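Local coordinates for protein ZYRO0G01672p (Zygosaccharomyces rouxii, PDB 4U8T) that binds N6-methyladenosine-containing RNA through its YTH domain, the part present here, and probably acts as a reader of this mark in mRNA, at residues Ala87-Asn92 / His110-Arg115. Residues are numbered along the deposited sequence; the frame is centred on the assembly and turned at random.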
ATOM      1  N   ALA A  87       4.323  -1.354  -0.843  1.00 15.21           N
ATOM      2  CA  ALA A  87       4.446  -2.396  -1.842  1.00 16.28           C
ATOM      3  C   ALA A  87       4.168  -1.857  -3.240  1.00 19.46           C
ATOM      4  O   ALA A  87       3.576  -0.819  -3.385  1.00 22.98           O
ATOM      5  CB  ALA A  87       3.525  -3.515  -1.523  1.00 12.80           C
ATOM      6  N   GLU A  88       4.639  -2.549  -4.267  1.00 22.36           N
ATOM      7  CA  GLU A  88       4.227  -2.272  -5.641  1.00 21.54           C
ATOM      8  C   GLU A  88       3.277  -3.319  -6.144  1.00 21.22           C
ATOM      9  O   GLU A  88       3.359  -4.444  -5.721  1.00 21.63           O
ATOM     10  CB  GLU A  88       5.399  -2.239  -6.601  1.00 25.38           C
ATOM     11  CG  GLU A  88       6.607  -1.505  -6.162  1.00 30.69           C
ATOM     12  CD  GLU A  88       7.732  -1.755  -7.109  1.00 39.08           C
ATOM     13  OE1 GLU A  88       7.589  -2.687  -7.928  1.00 44.65           O
ATOM     14  OE2 GLU A  88       8.741  -1.021  -7.052  1.00 44.43           O
HETATM   15  N   MSE A  89       2.392  -2.952  -7.067  1.00 19.66           N
HETATM   16  CA  MSE A  89       1.660  -3.948  -7.813  1.00 19.73           C
HETATM   17  C   MSE A  89       2.626  -4.562  -8.812  1.00 24.19           C
HETATM   18  O   MSE A  89       3.497  -3.886  -9.331  1.00 23.55           O
HETATM   19  CB  MSE A  89       0.450  -3.346  -8.508  1.00 19.56           C
HETATM   20  CG  MSE A  89      -0.668  -2.941  -7.587  1.00 24.83           C
HETATM   21 SE   MSE A  89      -2.311  -2.298  -8.420  1.00 38.56          SE
HETATM   22  CE  MSE A  89      -3.034  -3.932  -9.052  1.00 23.26           C
ATOM     23  N   SER A  90       2.508  -5.855  -9.059  1.00 24.08           N
ATOM     24  CA  SER A  90       3.401  -6.493 -10.003  1.00 26.33           C
ATOM     25  C   SER A  90       2.573  -7.361 -10.923  1.00 26.01           C
ATOM     26  O   SER A  90       3.084  -8.136 -11.715  1.00 28.18           O
ATOM     27  CB  SER A  90       4.488  -7.301  -9.304  1.00 25.28           C
ATOM     28  OG  SER A  90       3.951  -8.263  -8.457  1.00 26.83           O
ATOM     29  N   SER A  91       1.270  -7.247 -10.783  1.00 22.73           N
ATOM     30  CA  SER A  91       0.386  -7.872 -11.714  1.00 24.59           C
ATOM     31  C   SER A  91      -0.954  -7.178 -11.684  1.00 26.97           C
ATOM     32  O   SER A  91      -1.239  -6.404 -10.791  1.00 24.60           O
ATOM     33  CB  SER A  91       0.238  -9.348 -11.394  1.00 27.61           C
ATOM     34  OG  SER A  91      -0.855  -9.566 -10.530  1.00 27.86           O
ATOM     35  N   ASN A  92      -1.762  -7.426 -12.699  1.00 28.72           N
ATOM     36  CA  ASN A  92      -3.148  -7.049 -12.643  1.00 23.09           C
ATOM     37  C   ASN A  92      -3.847  -8.129 -11.845  1.00 23.24           C
ATOM     38  O   ASN A  92      -3.225  -9.070 -11.406  1.00 24.66           O
ATOM     39  CB  ASN A  92      -3.731  -6.899 -14.039  1.00 25.00           C
ATOM     40  CG  ASN A  92      -4.907  -5.947 -14.088  1.00 28.74           C
ATOM     41  OD1 ASN A  92      -5.672  -5.834 -13.142  1.00 25.42           O
ATOM     42  ND2 ASN A  92      -5.066  -5.277 -15.207  1.00 28.61           N
ATOM     43  N   HIS A 110     -10.430 -12.725  -5.507  1.00 36.63           N
ATOM     44  CA  HIS A 110      -9.392 -12.465  -6.486  1.00 35.70           C
ATOM     45  C   HIS A 110      -8.266 -11.721  -5.828  1.00 31.13           C
ATOM     46  O   HIS A 110      -8.460 -11.132  -4.793  1.00 37.98           O
ATOM     47  CB  HIS A 110      -9.958 -11.685  -7.659  1.00 33.16           C
ATOM     48  CG  HIS A 110     -11.259 -12.221  -8.157  1.00 38.13           C
ATOM     49  ND1 HIS A 110     -11.390 -13.490  -8.671  1.00 45.84           N
ATOM     50  CD2 HIS A 110     -12.490 -11.671  -8.198  1.00 40.27           C
ATOM     51  CE1 HIS A 110     -12.647 -13.695  -9.017  1.00 42.95           C
ATOM     52  NE2 HIS A 110     -13.335 -12.607  -8.738  1.00 41.45           N
ATOM     53  N   ALA A 111      -7.096 -11.719  -6.434  1.00 24.11           N
ATOM     54  CA  ALA A 111      -5.984 -10.990  -5.872  1.00 21.73           C
ATOM     55  C   ALA A 111      -5.016 -10.661  -6.944  1.00 20.69           C
ATOM     56  O   ALA A 111      -5.093 -11.194  -8.013  1.00 25.79           O
ATOM     57  CB  ALA A 111      -5.303 -11.792  -4.794  1.00 24.55           C
ATOM     58  N   PHE A 112      -4.052  -9.818  -6.632  1.00 24.39           N
ATOM     59  CA  PHE A 112      -3.010  -9.507  -7.584  1.00 24.32           C
ATOM     60  C   PHE A 112      -1.658  -9.619  -6.918  1.00 23.02           C
ATOM     61  O   PHE A 112      -1.566  -9.559  -5.720  1.00 23.92           O
ATOM     62  CB  PHE A 112      -3.208  -8.106  -8.160  1.00 25.86           C
ATOM     63  CG  PHE A 112      -3.477  -7.047  -7.131  1.00 23.90           C
ATOM     64  CD1 PHE A 112      -2.434  -6.425  -6.477  1.00 21.58           C
ATOM     65  CD2 PHE A 112      -4.770  -6.660  -6.834  1.00 21.94           C
ATOM     66  CE1 PHE A 112      -2.667  -5.466  -5.555  1.00 21.33           C
ATOM     67  CE2 PHE A 112      -5.012  -5.695  -5.905  1.00 21.77           C
ATOM     68  CZ  PHE A 112      -3.959  -5.095  -5.269  1.00 25.60           C
ATOM     69  N   LYS A 113      -0.609  -9.760  -7.708  1.00 23.86           N
ATOM     70  CA  LYS A 113       0.728  -9.891  -7.166  1.00 21.82           C
ATOM     71  C   LYS A 113       1.249  -8.569  -6.708  1.00 20.69           C
ATOM     72  O   LYS A 113       1.022  -7.544  -7.336  1.00 24.06           O
ATOM     73  CB  LYS A 113       1.686 -10.496  -8.197  1.00 24.42           C
ATOM     74  CG  LYS A 113       1.397 -11.938  -8.491  1.00 26.42           C
ATOM     75  CD  LYS A 113       2.319 -12.525  -9.507  1.00 32.97           C
ATOM     76  CE  LYS A 113       2.073 -14.027  -9.577  1.00 50.71           C
ATOM     77  NZ  LYS A 113       2.915 -14.761 -10.562  1.00 57.85           N
ATOM     78  N   VAL A 114       1.973  -8.605  -5.602  1.00 24.14           N
ATOM     79  CA  VAL A 114       2.629  -7.421  -5.063  1.00 22.89           C
ATOM     80  C   VAL A 114       4.078  -7.723  -4.754  1.00 23.34           C
ATOM     81  O   VAL A 114       4.448  -8.846  -4.491  1.00 27.45           O
ATOM     82  CB  VAL A 114       1.941  -6.884  -3.768  1.00 18.89           C
ATOM     83  CG1 VAL A 114       0.585  -6.329  -4.061  1.00 18.78           C
ATOM     84  CG2 VAL A 114       1.859  -7.939  -2.717  1.00 19.34           C
ATOM     85  N   ARG A 115       4.915  -6.719  -4.877  1.00 22.42           N
ATOM     86  CA  ARG A 115       6.306  -6.827  -4.492  1.00 26.88           C
ATOM     87  C   ARG A 115       6.612  -5.872  -3.336  1.00 22.97           C
ATOM     88  O   ARG A 115       6.467  -4.671  -3.468  1.00 25.54           O
ATOM     89  CB  ARG A 115       7.167  -6.630  -5.735  1.00 33.24           C
ATOM     90  CG  ARG A 115       7.462  -7.984  -6.364  1.00 42.93           C
ATOM     91  CD  ARG A 115       7.793  -7.993  -7.848  1.00 47.78           C
ATOM     92  NE  ARG A 115       8.657  -6.903  -8.278  1.00 55.38           N
ATOM     93  CZ  ARG A 115       8.859  -6.585  -9.554  1.00 54.83           C
ATOM     94  NH1 ARG A 115       9.644  -5.559  -9.864  1.00 51.46           N
ATOM     95  NH2 ARG A 115       8.297  -7.314 -10.517  1.00 45.05           N
TER
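E88 and R115 face each other as an antiparallel hydrogen-bonded pair. E88 N gives to R115 O at 2.9 Å, and R115 N gives back to E88 O. M89 and V114 form the next, non-hydrogen-bonded pair. Strands 87-90 and 111-115 run at 133° to each other, and the chain turns a corner at S91. S90 N still reaches K113 O at 2.8 Å, from above the carbonyl plane. S91 N adds a second, weak bond to the same oxygen, a bulge-like pattern. Beyond it a side chain replaces the regular backbone pairing: S91 OG accepts a hydrogen bond from K113 N at 2.8 Å, nearly straight (171°). The same hydroxyl gives its hydrogen to N92 O, with S91 OG to N92 O at 2.6 Å. An alanine in place of S91 would probably leave K113 N without this acceptor and N92 O without this donor.

On the face of M89 and V114, the M89 chain bends at its last torsion (chi3 75°). This sets CE over the centre of the F112 ring, 3.6 Å from the centroid, in a CH-pi contact. The selenium of this selenomethionine lies obliquely to the ring. L58 of helix 52-63 and L73 of strand 71-77 also pack on F112. On the other sheet face, E88 OE1 is 4.0 Å from R115 NH1, too far for a salt bridge; E88 OE2 pairs with K70. The R115 chain passes S90, with CD 3.7 Å from S90 CB.

The contact joins antiparallel neighbours 82-94 and 111-123 in the central mixed sheet of the YTH domain, with a bulge-like break at S90 and S91.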